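Local coordinates for extracellular solute-binding protein family 5 (Brucella melitensis, PDB 4ONY) that probably serves as the periplasmic solute-binding component of an ABC transporter, most likely capturing peptides or related compounds for import, at residues A[505-508]-A[512-515]; A[487-492]-A[555-560]. All blocks are in the same frame, centred on the assembly; numbering follows the deposited sequence.

Along the chain, segment 487-492, the end of strand 484-489 and the loop after it, comes first, then both halves of contact 1 within the loop joining helices 499-503 and 522-533, and finally 555-560, which enters strand 557-562. Contact 1 is thus a local loop closure, whereas contact 2 brings together two strands of a mixed six-stranded sheet across strand 310-315. Their centres lie about 15 Å apart and their nearest atoms about 5 Å, without touching. Helix 499-503 packs against both, through Leu501 for contact 1 and Arg502 and Trp503 for contact 2. Val519 is hydrogen-bonded by Asn515 and touched by Tyr556. The loop thus packs beside the entry to strand 557-562.

Contact 1 of 2, residues A[505-508]-A[512-515]; sequences SASR and GSFN
An ST turn that begins at Ser513 meets the short helical turn 505-508 at Ser507, within the loop that follows helix 499-503. Ser513 OG donates to Ser507 O over 2.8 Å, approaching at a C=O...O angle of 134° and tilted 33° from the carbonyl plane. The same hydroxyl oxygen accepts from Asn515 N at 3.2 Å, a nearly straight bond (167°) that closes the ST turn and limits the hydroxyl's freedom to rotate. Beside these bonds, the two serine CB atoms pack 3.9 Å apart, and both side chains lean on Leu501 of helix 499-503. The loop thus doubles back on itself just beyond that helix. Asn515 sends its amide alongside the helical turn, its CG turned opposite the backbone N. There Asn515 ND2 comes within 3.1 Å of Ser507 OG and 4.0 Å of Arg508 CB. The strongest polar partners of these side chains lie outside the two segments: Gly504 O, just before them, for Ser507 OG, and, after them, Val519 N for Asn515 OD1 and Gly518 O for Arg508 NH1. Arg318 NH2 bonds both Arg508 O and Asn515 O, bridging the two backbones.

Contact 2 of 2, residues A[487-492]-A[555-560]; sequences GALASS and DYYVPL
Gly487 and Leu489 face Tyr557 across the mixed six-stranded sheet in which strands 484-489 and 557-562 flank strand 310-315. The two segments are therefore next-but-one neighbours, and the closest CA pair, Gly487 and Tyr557, is still 8.2 Å apart. Their backbone bonds run to the middle strand: Gly487 pairs with Gly312 and Leu489 with Met310, while Val558 pairs with Phe313 and Leu560 with Leu311. Van der Waals contact comes from the long Tyr557 side chain, which spans the middle strand and touches its Met310 and Val314. Tyr557 CG lies anti to the carbonyl carbon (chi1 -79°), which carries the ring across to strand 484-489. There the forked end of Leu489 crosses it at a slant, with CD2 3.8 Å from Tyr557 OH and an apolar contact of 4.4 Å between CD1 and Tyr557 CZ. Gly487, with no side chain in the way, leaves room for the phenol end, and Gly487 O lies 4.1 Å from Tyr557 CE2. Phe355, from a loop, packs on Leu489 and stacks edge-to-face with Tyr557. Polar contact between the strands is made through a water in the plane of the tyrosine ring, at its edge. This water donates to Ala488 O at 2.9 Å and makes a short hydrogen bond of 2.5 Å with Tyr557 OH.

Contact 1 of 2, residues A[505-508]-A[512-515]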
loop_
_atom_site.group_PDB
_atom_site.type_symbol
_atom_site.label_atom_id
_atom_site.label_comp_id
_atom_site.label_asym_id
_atom_site.label_seq_id
_atom_site.Cartn_x
_atom_site.Cartn_y
_atom_site.Cartn_z
ATOM N N SER A 505 6.206 -0.033 21.090
ATOM C CA SER A 505 6.296 0.833 22.256
ATOM C C SER A 505 7.584 1.684 22.251
ATOM O O SER A 505 7.539 2.847 22.602
ATOM C CB SER A 505 6.108 0.024 23.549
ATOM O OG SER A 505 7.157 -0.896 23.639
ATOM N N ALA A 506 8.685 1.170 21.730
ATOM C CA ALA A 506 9.905 2.003 21.613
ATOM C C ALA A 506 9.685 3.215 20.656
ATOM O O ALA A 506 10.180 4.298 20.930
ATOM C CB ALA A 506 11.118 1.177 21.180
ATOM N N SER A 507 8.887 3.081 19.606
ATOM C CA SER A 507 8.693 4.208 18.700
ATOM C C SER A 507 7.882 5.388 19.294
ATOM O O SER A 507 7.876 6.494 18.736
ATOM C CB SER A 507 8.066 3.732 17.407
ATOM O OG SER A 507 6.746 3.321 17.625
ATOM N N ARG A 508 7.164 5.166 20.393
ATOM C CA ARG A 508 6.374 6.252 20.986
ATOM C C ARG A 508 7.242 7.452 21.322
ATOM O O ARG A 508 6.805 8.567 21.192
ATOM C CB ARG A 508 5.657 5.768 22.251
ATOM C CG ARG A 508 5.019 6.891 23.090
ATOM C CD ARG A 508 4.371 6.270 24.304
ATOM N NE ARG A 508 4.104 7.254 25.350
ATOM C CZ ARG A 508 2.919 7.692 25.730
ATOM N NH1 ARG A 508 1.783 7.303 25.141
ATOM N NH2 ARG A 508 2.856 8.544 26.737
ATOM N N GLY A 512 10.083 11.662 14.948
ATOM C CA GLY A 512 10.154 11.251 13.576
ATOM C C GLY A 512 9.603 9.876 13.272
ATOM O O GLY A 512 9.460 9.516 12.122
ATOM N N SER A 513 9.270 9.076 14.287
ATOM C CA SER A 513 8.600 7.783 14.036
ATOM C C SER A 513 7.187 8.017 13.534
ATOM O O SER A 513 6.682 9.176 13.495
ATOM C CB SER A 513 8.517 6.945 15.316
ATOM O OG SER A 513 7.439 7.330 16.136
ATOM N N PHE A 514 6.548 6.926 13.137
ATOM C CA PHE A 514 5.181 6.981 12.586
ATOM C C PHE A 514 4.135 6.593 13.637
ATOM O O PHE A 514 2.961 6.296 13.302
ATOM C CB PHE A 514 5.083 6.078 11.341
ATOM C CG PHE A 514 6.025 6.504 10.238
ATOM C CD1 PHE A 514 5.687 7.572 9.399
ATOM C CD2 PHE A 514 7.258 5.904 10.081
ATOM C CE1 PHE A 514 6.564 8.022 8.414
ATOM C CE2 PHE A 514 8.151 6.346 9.098
ATOM C CZ PHE A 514 7.807 7.410 8.275
ATOM N N ASN A 515 4.539 6.568 14.904
ATOM C CA ASN A 515 3.590 6.184 15.980
ATOM C C ASN A 515 2.855 7.442 16.438
ATOM O O ASN A 515 3.122 7.982 17.523
ATOM C CB ASN A 515 4.374 5.555 17.127
ATOM C CG ASN A 515 3.481 4.900 18.189
ATOM O OD1 ASN A 515 2.265 5.120 18.270
ATOM N ND2 ASN A 515 4.095 4.054 18.967
#

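Contact 2 of 2, residues A[487-492]-A[555-560]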
loop_
_atom_site.group_PDB
_atom_site.type_symbol
_atom_site.label_atom_id
_atom_site.label_comp_id
_atom_site.label_asym_id
_atom_site.label_seq_id
_atom_site.Cartn_x
_atom_site.Cartn_y
_atom_site.Cartn_z
ATOM N N GLY A 487 -4.857 10.938 10.184
ATOM C CA GLY A 487 -3.741 10.044 9.845
ATOM C C GLY A 487 -4.147 8.978 8.853
ATOM O O GLY A 487 -5.292 8.544 8.837
ATOM N N ALA A 488 -3.211 8.578 8.013
ATOM C CA ALA A 488 -3.403 7.552 6.991
ATOM C C ALA A 488 -2.371 6.433 7.208
ATOM O O ALA A 488 -1.284 6.693 7.721
ATOM C CB ALA A 488 -3.203 8.152 5.610
ATOM N N LEU A 489 -2.708 5.201 6.889
ATOM C CA LEU A 489 -1.718 4.115 6.904
ATOM C C LEU A 489 -1.721 3.386 5.595
ATOM O O LEU A 489 -2.793 3.095 5.074
ATOM C CB LEU A 489 -2.061 3.090 7.989
ATOM C CG LEU A 489 -2.021 3.597 9.414
ATOM C CD1 LEU A 489 -2.661 2.555 10.289
ATOM C CD2 LEU A 489 -0.602 3.888 9.867
ATOM N N ALA A 490 -0.547 3.046 5.094
ATOM C CA ALA A 490 -0.429 2.243 3.854
ATOM C C ALA A 490 -0.499 0.771 4.237
ATOM O O ALA A 490 0.428 0.243 4.873
ATOM C CB ALA A 490 0.887 2.540 3.171
ATOM N N SER A 491 -1.629 0.139 3.941
ATOM C CA SER A 491 -1.918 -1.182 4.460
ATOM C C SER A 491 -1.517 -2.201 3.444
ATOM O O SER A 491 -1.443 -1.898 2.250
ATOM C CB SER A 491 -3.412 -1.320 4.775
ATOM O OG SER A 491 -4.147 -1.217 3.549
ATOM N N SER A 492 -1.323 -3.437 3.891
ATOM C CA SER A 492 -1.103 -4.514 2.957
ATOM C C SER A 492 -1.491 -5.847 3.553
ATOM O O SER A 492 -1.830 -5.958 4.728
ATOM C CB SER A 492 0.342 -4.557 2.477
ATOM O OG SER A 492 1.176 -5.348 3.337
ATOM N N ASP A 555 -8.842 2.425 20.950
ATOM C CA ASP A 555 -9.344 3.677 20.368
ATOM C C ASP A 555 -8.209 4.713 20.151
ATOM O O ASP A 555 -8.262 5.868 20.612
ATOM C CB ASP A 555 -10.497 4.239 21.198
ATOM C CG ASP A 555 -11.720 3.363 21.121
ATOM O OD1 ASP A 555 -12.506 3.517 20.139
ATOM O OD2 ASP A 555 -11.894 2.520 22.025
ATOM N N TYR A 556 -7.191 4.284 19.401
ATOM C CA TYR A 556 -6.109 5.171 19.031
ATOM C C TYR A 556 -6.472 6.036 17.838
ATOM O O TYR A 556 -6.013 7.159 17.755
ATOM C CB TYR A 556 -4.853 4.352 18.745
ATOM C CG TYR A 556 -4.388 3.527 19.940
ATOM C CD1 TYR A 556 -3.989 4.148 21.101
ATOM C CD2 TYR A 556 -4.354 2.167 19.899
ATOM C CE1 TYR A 556 -3.564 3.440 22.196
ATOM C CE2 TYR A 556 -3.906 1.435 20.971
ATOM C CZ TYR A 556 -3.502 2.056 22.119
ATOM O OH TYR A 556 -3.099 1.301 23.202
ATOM N N TYR A 557 -7.293 5.487 16.937
ATOM C CA TYR A 557 -7.864 6.167 15.802
ATOM C C TYR A 557 -9.379 6.180 15.948
ATOM O O TYR A 557 -9.960 5.281 16.579
ATOM C CB TYR A 557 -7.524 5.446 14.499
ATOM C CG TYR A 557 -6.128 5.664 13.929
ATOM C CD1 TYR A 557 -5.006 5.515 14.702
ATOM C CD2 TYR A 557 -5.946 6.001 12.606
ATOM C CE1 TYR A 557 -3.741 5.670 14.159
ATOM C CE2 TYR A 557 -4.691 6.173 12.079
ATOM C CZ TYR A 557 -3.602 6.003 12.859
ATOM O OH TYR A 557 -2.358 6.181 12.363
ATOM N N VAL A 558 -10.026 7.214 15.408
ATOM C CA VAL A 558 -11.454 7.179 15.108
ATOM C C VAL A 558 -11.468 6.849 13.611
ATOM O O VAL A 558 -11.147 7.690 12.783
ATOM C CB VAL A 558 -12.143 8.524 15.302
ATOM C CG1 VAL A 558 -13.631 8.409 15.022
ATOM C CG2 VAL A 558 -11.878 9.067 16.715
ATOM N N PRO A 559 -11.792 5.611 13.267
ATOM C CA PRO A 559 -11.679 5.202 11.867
ATOM C C PRO A 559 -12.744 5.918 11.022
ATOM O O PRO A 559 -13.910 6.031 11.438
ATOM C CB PRO A 559 -11.878 3.689 11.950
ATOM C CG PRO A 559 -12.801 3.484 13.122
ATOM C CD PRO A 559 -12.403 4.566 14.117
ATOM N N LEU A 560 -12.364 6.375 9.825
ATOM C CA LEU A 560 -13.266 7.156 8.996
ATOM C C LEU A 560 -13.846 6.289 7.896
ATOM O O LEU A 560 -14.767 5.521 8.176
ATOM C CB LEU A 560 -12.552 8.411 8.484
ATOM C CG LEU A 560 -12.260 9.448 9.576
ATOM C CD1 LEU A 560 -11.425 10.646 9.102
ATOM C CD2 LEU A 560 -13.555 9.923 10.201
HETATM O O HOH W 1 -1.065 7.357 10.524
#